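Long-range contacts in ketosynthase (Streptomyces sp. MSC090213JE08, PDB 6KXD), which probably takes part, with its partner ketosynthase chain, in the carrier-protein-bound 3-oxoacyl chain building of the ishigamide polyketide synthase: residues 19-25 and 246-252; 231-236 and 334-338; 24-28 and 93-98; 109-113 and 196-200. One frame throughout, in Å; residues are numbered along the deposited sequence.

Strand 20-29 ties three of the contacts together. It pairs with the start of strand 250-259 in contact 1, carries helix 86-99 in contact 3, and lies beside strand 229-240, which packs on helix 332-344 in contact 2. The centre of contact 2 lies about 4 Å from that of the chain and about 9 Å from that of contact 3. The two are joined by Cys-233 N to Val-28 O and Leu-235 O to Ser-26 N, both 2.8 Å and probably hydrogen bonds. Contact 1 meets contact 2 where Trp-25 packs on Phe-236 and Ala-338. Contact 4, its centre about 20 Å from that of contact 2, reaches the partner ketosynthase chain through Arg-196.

Contact 1: 19-25 and 246-252; sequences TPVITGW and RPPLAAV
Ile-22 faces Leu-249 and Ala-250 together, a classic beta bulge where strand 250-259 begins its antiparallel pairing with strand 20-29 in this thiolase-type fold. Ile-22 O takes a firm bond from Leu-249 N at 2.7 Å and a weak one from Ala-250 N at 3.4 Å, while Ile-22 N donates to Ala-250 O at 2.8 Å. Further along, Val-252 N closes on Pro-20 O, also at 2.8 Å. Around these bonds the packing is close and apolar. Val-21 and Pro-248 lie side by side, pointing the same way, and the Pro-20 ring crosses the Val-252 side chain at about a right angle. Branched and cyclic residues fill this buried part well, and Ile-22 reaches on to Ile-337 of helix 332-344.

The loose side is the loop before the bulge, where Pro-247 is exposed and Arg-246 partly so. The arginine chain bends at chi2 and chi3 and curls back, its NH2 3.0 Å from Thr-23 O and one edge of the guanidinium against Gly-24 CA. A side chain at Gly-24 would collide with that NH2 as the arginine now lies, which is consistent with a glycine here. With an alanine at the arginine's position, Thr-23 O would probably lose its cationic neighbour and the flank of Gly-24 would lose its cover. The hydroxyl of Thr-23 turns elsewhere, to Glu-239. Leu-249, also partly exposed, closes the bulge end by setting its CD1 in the plane of the Trp-25 indole, 3.6 Å from the ring's CD1.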
loop_
_atom_site.group_PDB
_atom_site.type_symbol
_atom_site.label_atom_id
_atom_site.label_comp_id
_atom_site.label_asym_id
_atom_site.label_seq_id
_atom_site.Cartn_x
_atom_site.Cartn_y
_atom_site.Cartn_z
ATOM N N THR B 19 14.625 -7.968 -18.064
ATOM C CA THR B 19 14.954 -8.362 -16.689
ATOM C C THR B 19 15.336 -7.108 -15.912
ATOM O O THR B 19 16.152 -6.295 -16.350
ATOM C CB THR B 19 16.072 -9.411 -16.589
ATOM O OG1 THR B 19 15.580 -10.661 -17.077
ATOM C CG2 THR B 19 16.561 -9.593 -15.170
ATOM N N PRO B 20 14.742 -6.885 -14.725
ATOM C CA PRO B 20 15.148 -5.735 -13.926
ATOM C C PRO B 20 16.536 -5.952 -13.320
ATOM O O PRO B 20 16.892 -7.062 -12.924
ATOM C CB PRO B 20 14.027 -5.589 -12.895
ATOM C CG PRO B 20 13.402 -6.949 -12.798
ATOM C CD PRO B 20 13.639 -7.652 -14.126
ATOM N N VAL B 21 17.286 -4.862 -13.260
ATOM C CA VAL B 21 18.558 -4.815 -12.706
ATOM C C VAL B 21 18.565 -3.716 -11.669
ATOM O O VAL B 21 17.996 -2.652 -11.880
ATOM C CB VAL B 21 19.663 -4.616 -13.763
ATOM C CG1 VAL B 21 19.738 -5.842 -14.662
ATOM C CG2 VAL B 21 19.496 -3.369 -14.599
ATOM N N ILE B 22 19.251 -4.010 -10.568
ATOM C CA ILE B 22 19.549 -3.016 -9.631
ATOM C C ILE B 22 20.853 -2.339 -10.057
ATOM O O ILE B 22 21.870 -3.018 -10.163
ATOM C CB ILE B 22 19.697 -3.630 -8.248
ATOM C CG1 ILE B 22 18.389 -4.270 -7.781
ATOM C CG2 ILE B 22 20.220 -2.581 -7.312
ATOM C CD1 ILE B 22 18.552 -5.017 -6.459
ATOM N N THR B 23 20.826 -1.015 -10.198
ATOM C CA THR B 23 22.018 -0.255 -10.670
ATOM C C THR B 23 22.518 0.695 -9.603
ATOM O O THR B 23 23.521 1.389 -9.809
ATOM C CB THR B 23 21.690 0.479 -11.971
ATOM O OG1 THR B 23 20.716 1.450 -11.595
ATOM C CG2 THR B 23 21.167 -0.460 -13.029
ATOM N N GLY B 24 21.901 0.656 -8.419
ATOM C CA GLY B 24 22.326 1.491 -7.352
ATOM C C GLY B 24 21.536 1.176 -6.090
ATOM O O GLY B 24 20.457 0.619 -6.189
ATOM N N TRP B 25 22.098 1.564 -4.962
ATOM C CA TRP B 25 21.429 1.390 -3.707
ATOM C C TRP B 25 21.929 2.379 -2.692
ATOM O O TRP B 25 22.988 3.004 -2.834
ATOM C CB TRP B 25 21.580 -0.027 -3.197
ATOM C CG TRP B 25 22.966 -0.470 -2.897
ATOM C CD1 TRP B 25 23.929 -0.875 -3.775
ATOM C CD2 TRP B 25 23.549 -0.546 -1.592
ATOM N NE1 TRP B 25 25.057 -1.241 -3.101
ATOM C CE2 TRP B 25 24.865 -1.038 -1.765
ATOM C CE3 TRP B 25 23.083 -0.281 -0.303
ATOM C CZ2 TRP B 25 25.722 -1.239 -0.687
ATOM C CZ3 TRP B 25 23.938 -0.468 0.763
ATOM C CH2 TRP B 25 25.239 -0.947 0.566
ATOM N N ARG B 246 23.251 2.906 -15.878
ATOM C CA ARG B 246 24.387 2.684 -14.997
ATOM C C ARG B 246 24.652 1.185 -14.929
ATOM O O ARG B 246 23.767 0.384 -15.203
ATOM C CB ARG B 246 24.141 3.329 -13.629
ATOM C CG ARG B 246 24.700 4.743 -13.530
ATOM C CD ARG B 246 23.874 5.658 -12.657
ATOM N NE ARG B 246 23.570 5.008 -11.397
ATOM C CZ ARG B 246 24.365 5.000 -10.336
ATOM N NH1 ARG B 246 25.494 5.689 -10.343
ATOM N NH2 ARG B 246 24.021 4.290 -9.279
ATOM N N PRO B 247 25.895 0.751 -14.627
ATOM C CA PRO B 247 26.216 -0.670 -14.666
ATOM C C PRO B 247 25.347 -1.423 -13.656
ATOM O O PRO B 247 25.163 -0.989 -12.517
ATOM C CB PRO B 247 27.708 -0.777 -14.308
ATOM C CG PRO B 247 28.112 0.601 -13.784
ATOM C CD PRO B 247 27.043 1.585 -14.235
ATOM N N PRO B 248 24.763 -2.560 -14.066
ATOM C CA PRO B 248 23.988 -3.403 -13.157
ATOM C C PRO B 248 24.856 -4.028 -12.062
ATOM O O PRO B 248 25.947 -4.564 -12.332
ATOM C CB PRO B 248 23.327 -4.442 -14.079
ATOM C CG PRO B 248 24.216 -4.464 -15.297
ATOM C CD PRO B 248 24.702 -3.036 -15.450
ATOM N N LEU B 249 24.333 -3.985 -10.831
ATOM C CA LEU B 249 24.947 -4.626 -9.695
ATOM C C LEU B 249 24.356 -6.023 -9.537
ATOM O O LEU B 249 25.039 -6.906 -9.029
ATOM C CB LEU B 249 24.721 -3.806 -8.418
ATOM C CG LEU B 249 25.023 -2.315 -8.521
ATOM C CD1 LEU B 249 24.755 -1.613 -7.194
ATOM C CD2 LEU B 249 26.469 -2.101 -8.953
ATOM N N ALA B 250 23.079 -6.197 -9.916
ATOM C CA ALA B 250 22.416 -7.440 -9.738
ATOM C C ALA B 250 21.171 -7.457 -10.603
ATOM O O ALA B 250 20.542 -6.429 -10.837
ATOM C CB ALA B 250 22.067 -7.668 -8.286
ATOM N N ALA B 251 20.824 -8.644 -11.076
ATOM C CA ALA B 251 19.617 -8.850 -11.850
ATOM C C ALA B 251 18.617 -9.528 -10.931
ATOM O O ALA B 251 18.995 -10.415 -10.203
ATOM C CB ALA B 251 19.853 -9.695 -13.056
ATOM N N VAL B 252 17.378 -9.020 -10.949
ATOM C CA VAL B 252 16.298 -9.630 -10.219
ATOM C C VAL B 252 15.671 -10.710 -11.104
ATOM O O VAL B 252 14.951 -10.416 -12.043
ATOM C CB VAL B 252 15.245 -8.598 -9.775
ATOM C CG1 VAL B 252 14.136 -9.291 -9.017
ATOM C CG2 VAL B 252 15.840 -7.466 -8.951
#

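Contact 2: 231-236 and 334-338; sequences EGCGLF and SFQIA
Phe-236 drives its ring against residues 334-338 of helix 332-344. Its CZ comes to 3.1 Å from Ser-334 O, which meets the aromatic edge near the ring plane, while CE1 touches Ile-337 CG2 at 3.5 Å. With CG anti to its own carbonyl carbon (chi1 -51°), the ring is swung beside the backbone N and over the helix. A serine in its place would probably open a gap between strand and helix and strip Ile-337 of its aromatic neighbour.

Toward the start of the strand the helix answers with Phe-335, whose edge receives Glu-231 O 3.7 Å from CE2 and whose CZ meets Gly-232 CA. A CB on Gly-232 would collide with this ring, and at its backbone angles would also jam against the preceding carbonyl oxygen. At Gly-234 a side chain would be tight against Ser-334 and Phe-335.

In the second shell, Phe-38 meets the Phe-335 ring with planes at about 40°, Ser-334 OG bonds Ser-204 OG, and Arg-86 holds the Glu-231 carboxylate.

No hydrogen bond crosses this strand-to-helix packing. Ser-334 O accepts from Ala-338 N. The slightly positive ring edge of Phe-335 probably gives buried Glu-231 O, which lacks a hydrogen-bond partner, only weak compensation.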
loop_
_atom_site.group_PDB
_atom_site.type_symbol
_atom_site.label_atom_id
_atom_site.label_comp_id
_atom_site.label_asym_id
_atom_site.label_seq_id
_atom_site.Cartn_x
_atom_site.Cartn_y
_atom_site.Cartn_z
ATOM N N GLU B 231 16.031 -0.034 12.785
ATOM C CA GLU B 231 15.297 0.860 11.966
ATOM C C GLU B 231 16.147 1.203 10.752
ATOM O O GLU B 231 17.378 1.044 10.745
ATOM C CB GLU B 231 14.946 2.129 12.742
ATOM C CG GLU B 231 16.175 2.884 13.184
ATOM C CD GLU B 231 15.955 4.323 13.650
ATOM O OE1 GLU B 231 14.830 4.807 13.533
ATOM O OE2 GLU B 231 16.922 4.945 14.134
ATOM N N GLY B 232 15.495 1.855 9.809
ATOM C CA GLY B 232 16.158 2.530 8.812
ATOM C C GLY B 232 15.439 2.399 7.492
ATOM O O GLY B 232 14.247 2.103 7.421
ATOM N N CYS B 233 16.189 2.601 6.417
ATOM C CA CYS B 233 15.636 2.526 5.081
ATOM C C CYS B 233 16.706 2.031 4.113
ATOM O O CYS B 233 17.838 2.482 4.133
ATOM C CB CYS B 233 15.140 3.889 4.605
ATOM S SG CYS B 233 14.569 3.962 2.881
ATOM N N GLY B 234 16.317 1.103 3.249
ATOM C CA GLY B 234 17.112 0.687 2.134
ATOM C C GLY B 234 16.367 0.954 0.867
ATOM O O GLY B 234 15.135 0.720 0.829
ATOM N N LEU B 235 17.073 1.477 -0.156
ATOM C CA LEU B 235 16.513 1.796 -1.437
ATOM C C LEU B 235 17.437 1.340 -2.564
ATOM O O LEU B 235 18.674 1.347 -2.379
ATOM C CB LEU B 235 16.358 3.304 -1.625
ATOM C CG LEU B 235 15.400 4.037 -0.698
ATOM C CD1 LEU B 235 15.470 5.523 -1.014
ATOM C CD2 LEU B 235 13.969 3.526 -0.872
ATOM N N PHE B 236 16.796 0.944 -3.655
ATOM C CA PHE B 236 17.421 0.460 -4.866
ATOM C C PHE B 236 16.950 1.261 -6.056
ATOM O O PHE B 236 15.766 1.630 -6.154
ATOM C CB PHE B 236 17.086 -1.008 -5.097
ATOM C CG PHE B 236 17.374 -1.764 -3.854
ATOM C CD1 PHE B 236 18.698 -2.038 -3.501
ATOM C CD2 PHE B 236 16.348 -2.093 -2.996
ATOM C CE1 PHE B 236 18.973 -2.701 -2.321
ATOM C CE2 PHE B 236 16.629 -2.687 -1.778
ATOM C CZ PHE B 236 17.946 -2.985 -1.450
ATOM N N SER B 334 14.959 -5.019 2.317
ATOM C CA SER B 334 15.823 -4.098 1.622
ATOM C C SER B 334 17.244 -4.170 2.197
ATOM O O SER B 334 18.227 -4.140 1.457
ATOM C CB SER B 334 15.231 -2.694 1.677
ATOM O OG SER B 334 14.009 -2.675 1.005
ATOM N N PHE B 335 17.359 -4.255 3.516
ATOM C CA PHE B 335 18.652 -4.423 4.160
ATOM C C PHE B 335 19.247 -5.758 3.731
ATOM O O PHE B 335 20.430 -5.817 3.445
ATOM C CB PHE B 335 18.559 -4.330 5.660
ATOM C CG PHE B 335 18.347 -2.950 6.202
ATOM C CD1 PHE B 335 18.492 -1.839 5.389
ATOM C CD2 PHE B 335 18.049 -2.771 7.523
ATOM C CE1 PHE B 335 18.312 -0.566 5.902
ATOM C CE2 PHE B 335 17.857 -1.500 8.033
ATOM C CZ PHE B 335 18.036 -0.409 7.226
ATOM N N GLN B 336 18.389 -6.759 3.502
ATOM C CA GLN B 336 18.897 -8.071 3.090
ATOM C C GLN B 336 19.520 -8.029 1.688
ATOM O O GLN B 336 20.630 -8.542 1.481
ATOM C CB GLN B 336 17.799 -9.120 3.181
ATOM C CG GLN B 336 17.457 -9.401 4.622
ATOM C CD GLN B 336 16.145 -10.121 4.699
ATOM O OE1 GLN B 336 15.174 -9.631 5.234
ATOM N NE2 GLN B 336 16.121 -11.305 4.141
ATOM N N ILE B 337 18.804 -7.402 0.759
ATOM C CA ILE B 337 19.256 -7.210 -0.572
ATOM C C ILE B 337 20.515 -6.339 -0.533
ATOM O O ILE B 337 21.493 -6.672 -1.141
ATOM C CB ILE B 337 18.152 -6.631 -1.459
ATOM C CG1 ILE B 337 17.008 -7.632 -1.663
ATOM C CG2 ILE B 337 18.765 -6.206 -2.771
ATOM C CD1 ILE B 337 15.811 -7.061 -2.347
ATOM N N ALA B 338 20.492 -5.233 0.199
ATOM C CA ALA B 338 21.678 -4.374 0.350
ATOM C C ALA B 338 22.877 -5.137 0.934
ATOM O O ALA B 338 24.009 -4.905 0.476
ATOM C CB ALA B 338 21.375 -3.161 1.163
#

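Contact 3: 24-28 and 93-98; sequences GWSAV and VASDGL
Ser-26 and Ala-94 make the one hydrogen bond between residues 24-28 and 93-98, where helix 86-99 runs roughly antiparallel to strand 20-29 (149° between segment directions) in the beta-ketoacyl synthase N-terminal region. From the backbone outward, Ser-26 CB rests 3.3 Å from Ala-94 O and 3.5 Å from Leu-98 N, so even its first carbon is pressed against the helix. The next atom, OG, stands anti to the backbone N (chi1 -167°), a rotation that aims it at Ala-94 O, 3.1 Å away, with Gly-97 CA 3.3 Å from the same OG. The small serine suits a strand lying so near a helix, and so does Gly-97: a CB there would land on the hydroxyl.

Beside the serine, Leu-98 extends its CD1 over the strand backbone, 3.4 Å from Trp-25 CA and close to Gly-24 C. On the other flank Val-28 turns CG2 to Val-93 CG1 at 3.6 Å, the two side chains crossing at about a right angle, and the same methyl nears Ala-94 CB. Phe-70 packs against both valines, and strand 229-240 comes up to Ala-94 and Leu-98.

Ala-94 O is gripped twice, by Leu-98 N within the helix and by Ser-26 OG in the carbonyl plane, on a lone pair (C=O...OG angle 126°). The serine adds its bond without displacing the helical one, and its buried hydroxyl is satisfied by the helix it packs on.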
loop_
_atom_site.group_PDB
_atom_site.type_symbol
_atom_site.label_atom_id
_atom_site.label_comp_id
_atom_site.label_asym_id
_atom_site.label_seq_id
_atom_site.Cartn_x
_atom_site.Cartn_y
_atom_site.Cartn_z
ATOM N N GLY B 24 21.901 0.656 -8.419
ATOM C CA GLY B 24 22.326 1.491 -7.352
ATOM C C GLY B 24 21.536 1.176 -6.090
ATOM O O GLY B 24 20.457 0.619 -6.189
ATOM N N TRP B 25 22.098 1.564 -4.962
ATOM C CA TRP B 25 21.429 1.390 -3.707
ATOM C C TRP B 25 21.929 2.379 -2.692
ATOM O O TRP B 25 22.988 3.004 -2.834
ATOM C CB TRP B 25 21.580 -0.027 -3.197
ATOM C CG TRP B 25 22.966 -0.470 -2.897
ATOM C CD1 TRP B 25 23.929 -0.875 -3.775
ATOM C CD2 TRP B 25 23.549 -0.546 -1.592
ATOM N NE1 TRP B 25 25.057 -1.241 -3.101
ATOM C CE2 TRP B 25 24.865 -1.038 -1.765
ATOM C CE3 TRP B 25 23.083 -0.281 -0.303
ATOM C CZ2 TRP B 25 25.722 -1.239 -0.687
ATOM C CZ3 TRP B 25 23.938 -0.468 0.763
ATOM C CH2 TRP B 25 25.239 -0.947 0.566
ATOM N N SER B 26 21.117 2.494 -1.649
ATOM C CA SER B 26 21.388 3.342 -0.591
ATOM C C SER B 26 20.767 2.749 0.656
ATOM O O SER B 26 19.843 1.938 0.566
ATOM C CB SER B 26 20.850 4.713 -0.859
ATOM O OG SER B 26 21.408 5.614 0.088
ATOM N N ALA B 27 21.278 3.177 1.787
ATOM C CA ALA B 27 20.780 2.723 3.045
ATOM C C ALA B 27 21.094 3.739 4.127
ATOM O O ALA B 27 22.131 4.384 4.147
ATOM C CB ALA B 27 21.361 1.390 3.422
ATOM N N VAL B 28 20.153 3.839 5.050
ATOM C CA VAL B 28 20.345 4.508 6.264
ATOM C C VAL B 28 19.928 3.460 7.276
ATOM O O VAL B 28 18.844 2.904 7.172
ATOM C CB VAL B 28 19.473 5.772 6.388
ATOM C CG1 VAL B 28 19.644 6.416 7.748
ATOM C CG2 VAL B 28 19.738 6.769 5.270
ATOM N N VAL B 93 16.565 10.735 3.400
ATOM C CA VAL B 93 18.005 10.671 3.460
ATOM C C VAL B 93 18.461 9.516 2.575
ATOM O O VAL B 93 19.365 9.657 1.794
ATOM C CB VAL B 93 18.545 10.543 4.884
ATOM C CG1 VAL B 93 20.066 10.338 4.841
ATOM C CG2 VAL B 93 18.207 11.770 5.707
ATOM N N ALA B 94 17.718 8.417 2.597
ATOM C CA ALA B 94 18.119 7.321 1.761
ATOM C C ALA B 94 17.999 7.710 0.284
ATOM O O ALA B 94 18.825 7.295 -0.545
ATOM C CB ALA B 94 17.316 6.088 2.076
ATOM N N SER B 95 16.943 8.474 -0.063
ATOM C CA SER B 95 16.692 8.851 -1.445
ATOM C C SER B 95 17.856 9.683 -1.974
ATOM O O SER B 95 18.159 9.565 -3.133
ATOM C CB SER B 95 15.373 9.549 -1.671
ATOM O OG SER B 95 15.320 10.841 -1.124
ATOM N N ASP B 96 18.363 10.573 -1.136
ATOM C CA ASP B 96 19.499 11.413 -1.483
ATOM C C ASP B 96 20.739 10.562 -1.767
ATOM O O ASP B 96 21.444 10.821 -2.747
ATOM C CB ASP B 96 19.813 12.391 -0.363
ATOM C CG ASP B 96 18.900 13.604 -0.358
ATOM O OD1 ASP B 96 17.906 13.599 -1.113
ATOM O OD2 ASP B 96 19.182 14.513 0.444
ATOM N N GLY B 97 20.983 9.549 -0.931
ATOM C CA GLY B 97 22.113 8.612 -1.135
ATOM C C GLY B 97 21.974 7.878 -2.451
ATOM O O GLY B 97 22.957 7.550 -3.111
ATOM N N LEU B 98 20.729 7.594 -2.852
ATOM C CA LEU B 98 20.492 6.849 -4.037
ATOM C C LEU B 98 20.674 7.722 -5.278
ATOM O O LEU B 98 21.323 7.306 -6.192
ATOM C CB LEU B 98 19.098 6.250 -4.018
ATOM C CG LEU B 98 18.825 5.272 -5.144
ATOM C CD1 LEU B 98 19.702 4.044 -4.953
ATOM C CD2 LEU B 98 17.350 4.924 -5.179
#

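Contact 4: 109-113 and 196-200; sequences ATDEL and RATKY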
loop_
_atom_site.group_PDB
_atom_site.type_symbol
_atom_site.label_atom_id
_atom_site.label_comp_id
_atom_site.label_asym_id
_atom_site.label_seq_id
_atom_site.Cartn_x
_atom_site.Cartn_y
_atom_site.Cartn_z
ATOM N N ALA B 109 19.675 10.028 -13.402
ATOM C CA ALA B 109 18.779 10.823 -14.204
ATOM C C ALA B 109 17.382 10.272 -13.953
ATOM O O ALA B 109 17.127 9.112 -14.213
ATOM C CB ALA B 109 19.138 10.732 -15.663
ATOM N N THR B 110 16.524 11.103 -13.397
ATOM C CA THR B 110 15.139 10.689 -13.193
ATOM C C THR B 110 14.246 11.520 -14.104
ATOM O O THR B 110 14.613 12.590 -14.562
ATOM C CB THR B 110 14.747 10.829 -11.722
ATOM O OG1 THR B 110 14.933 12.198 -11.392
ATOM C CG2 THR B 110 15.553 9.970 -10.767
ATOM N N ASP B 111 13.075 10.979 -14.398
ATOM C CA ASP B 111 12.071 11.716 -15.136
ATOM C C ASP B 111 10.690 11.270 -14.670
ATOM O O ASP B 111 10.553 10.521 -13.710
ATOM C CB ASP B 111 12.304 11.519 -16.634
ATOM C CG ASP B 111 12.303 10.076 -17.111
ATOM O OD1 ASP B 111 11.679 9.193 -16.460
ATOM O OD2 ASP B 111 12.935 9.827 -18.160
ATOM N N GLU B 112 9.666 11.670 -15.427
ATOM C CA GLU B 112 8.319 11.363 -15.120
ATOM C C GLU B 112 8.036 9.863 -15.275
ATOM O O GLU B 112 6.946 9.451 -14.930
ATOM C CB GLU B 112 7.417 12.265 -15.982
ATOM C CG GLU B 112 7.351 11.881 -17.456
ATOM C CD GLU B 112 8.569 12.265 -18.289
ATOM O OE1 GLU B 112 9.474 12.998 -17.749
ATOM O OE2 GLU B 112 8.640 11.807 -19.470
ATOM N N LEU B 113 8.967 9.049 -15.827
ATOM C CA LEU B 113 8.800 7.599 -15.933
ATOM C C LEU B 113 9.666 6.869 -14.892
ATOM O O LEU B 113 9.897 5.648 -14.986
ATOM C CB LEU B 113 9.150 7.156 -17.352
ATOM C CG LEU B 113 8.116 7.527 -18.420
ATOM C CD1 LEU B 113 8.491 6.869 -19.748
ATOM C CD2 LEU B 113 6.704 7.137 -17.975
ATOM N N ARG B 196 5.107 1.071 -17.281
ATOM C CA ARG B 196 4.553 2.159 -16.477
ATOM C C ARG B 196 5.670 3.035 -15.900
ATOM O O ARG B 196 5.444 4.147 -15.443
ATOM C CB ARG B 196 3.663 1.586 -15.369
ATOM C CG ARG B 196 2.211 1.992 -15.504
ATOM C CD ARG B 196 1.304 1.235 -14.573
ATOM N NE ARG B 196 0.540 0.276 -15.319
ATOM C CZ ARG B 196 -0.411 0.595 -16.197
ATOM N NH1 ARG B 196 -0.681 1.866 -16.448
ATOM N NH2 ARG B 196 -1.100 -0.368 -16.781
ATOM N N ALA B 197 6.896 2.518 -15.953
ATOM C CA ALA B 197 8.092 3.174 -15.481
ATOM C C ALA B 197 9.266 2.546 -16.225
ATOM O O ALA B 197 9.204 1.383 -16.535
ATOM C CB ALA B 197 8.239 2.991 -13.976
ATOM N N THR B 198 10.307 3.337 -16.497
ATOM C CA THR B 198 11.581 2.854 -17.057
ATOM C C THR B 198 12.599 2.636 -15.936
ATOM O O THR B 198 13.553 1.909 -16.084
ATOM C CB THR B 198 12.101 3.872 -18.081
ATOM O OG1 THR B 198 12.333 5.118 -17.408
ATOM C CG2 THR B 198 11.085 4.064 -19.192
ATOM N N LYS B 199 12.452 3.381 -14.842
ATOM C CA LYS B 199 13.321 3.249 -13.708
ATOM C C LYS B 199 12.446 3.318 -12.445
ATOM O O LYS B 199 11.365 3.897 -12.448
ATOM C CB LYS B 199 14.327 4.387 -13.570
ATOM C CG LYS B 199 15.361 4.543 -14.665
ATOM C CD LYS B 199 16.448 5.511 -14.236
ATOM C CE LYS B 199 16.973 6.347 -15.384
ATOM N NZ LYS B 199 15.879 7.190 -15.941
ATOM N N TYR B 200 12.944 2.730 -11.369
ATOM C CA TYR B 200 12.210 2.675 -10.124
ATOM C C TYR B 200 13.157 2.849 -8.971
ATOM O O TYR B 200 14.241 2.265 -8.953
ATOM C CB TYR B 200 11.494 1.342 -9.910
ATOM C CG TYR B 200 10.005 1.465 -9.889
ATOM C CD1 TYR B 200 9.317 1.937 -8.759
ATOM C CD2 TYR B 200 9.274 1.134 -11.004
ATOM C CE1 TYR B 200 7.935 2.057 -8.771
ATOM C CE2 TYR B 200 7.895 1.238 -11.027
ATOM C CZ TYR B 200 7.224 1.689 -9.902
ATOM O OH TYR B 200 5.876 1.792 -10.020
HETATM O O HOH W 1 12.873 7.036 -15.665
#
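Leu-113 O is gripped by two successive amides across the contact: Thr-198 N at 2.8 Å, in the carbonyl plane, and Lys-199 N at 3.4 Å, weak though nearly straight (N-H...O 174°). The leucine side chain adds apolar cover, its CD1 lying 3.9 Å from Thr-198 CG2 as the two side chains cross obliquely.

A water then joins both segments. It donates to Asp-111 OD1 at 2.6 Å, accepts from Lys-199 NZ at 3.0 Å and also hydrogen-bonds Thr-198 OG1 at 2.6 Å. The threonine hydroxyl is placed for this by a chi1 of 61°, which sets OG1 between the backbone N and the carbonyl carbon.

Within residues 109-113 Asp-111 forms an Asx turn: its OD1 also takes the hydrogen of Leu-113 N, from above the carboxylate plane, at 2.8 Å. Aspartate suits the place because its short chain can bend back to an amide two residues on. The turn shapes the loop leading into strand 114-119, which runs parallel to strand 199-206 as its neighbour in the sheet.

Lys-199 is long enough to travel the length of the loop; bent at chi3 and chi4, it brings NZ to Ala-109 O at 2.9 Å, a weak bond. Opposite charges lie near it, the Asp-111 carboxylate short of a salt bridge and Glu-245 as a long, weak ion pair. At the other end Arg-196 turns outward to salt bridges with Asp-287 and Asp-182 of the neighbouring ketosynthase chain.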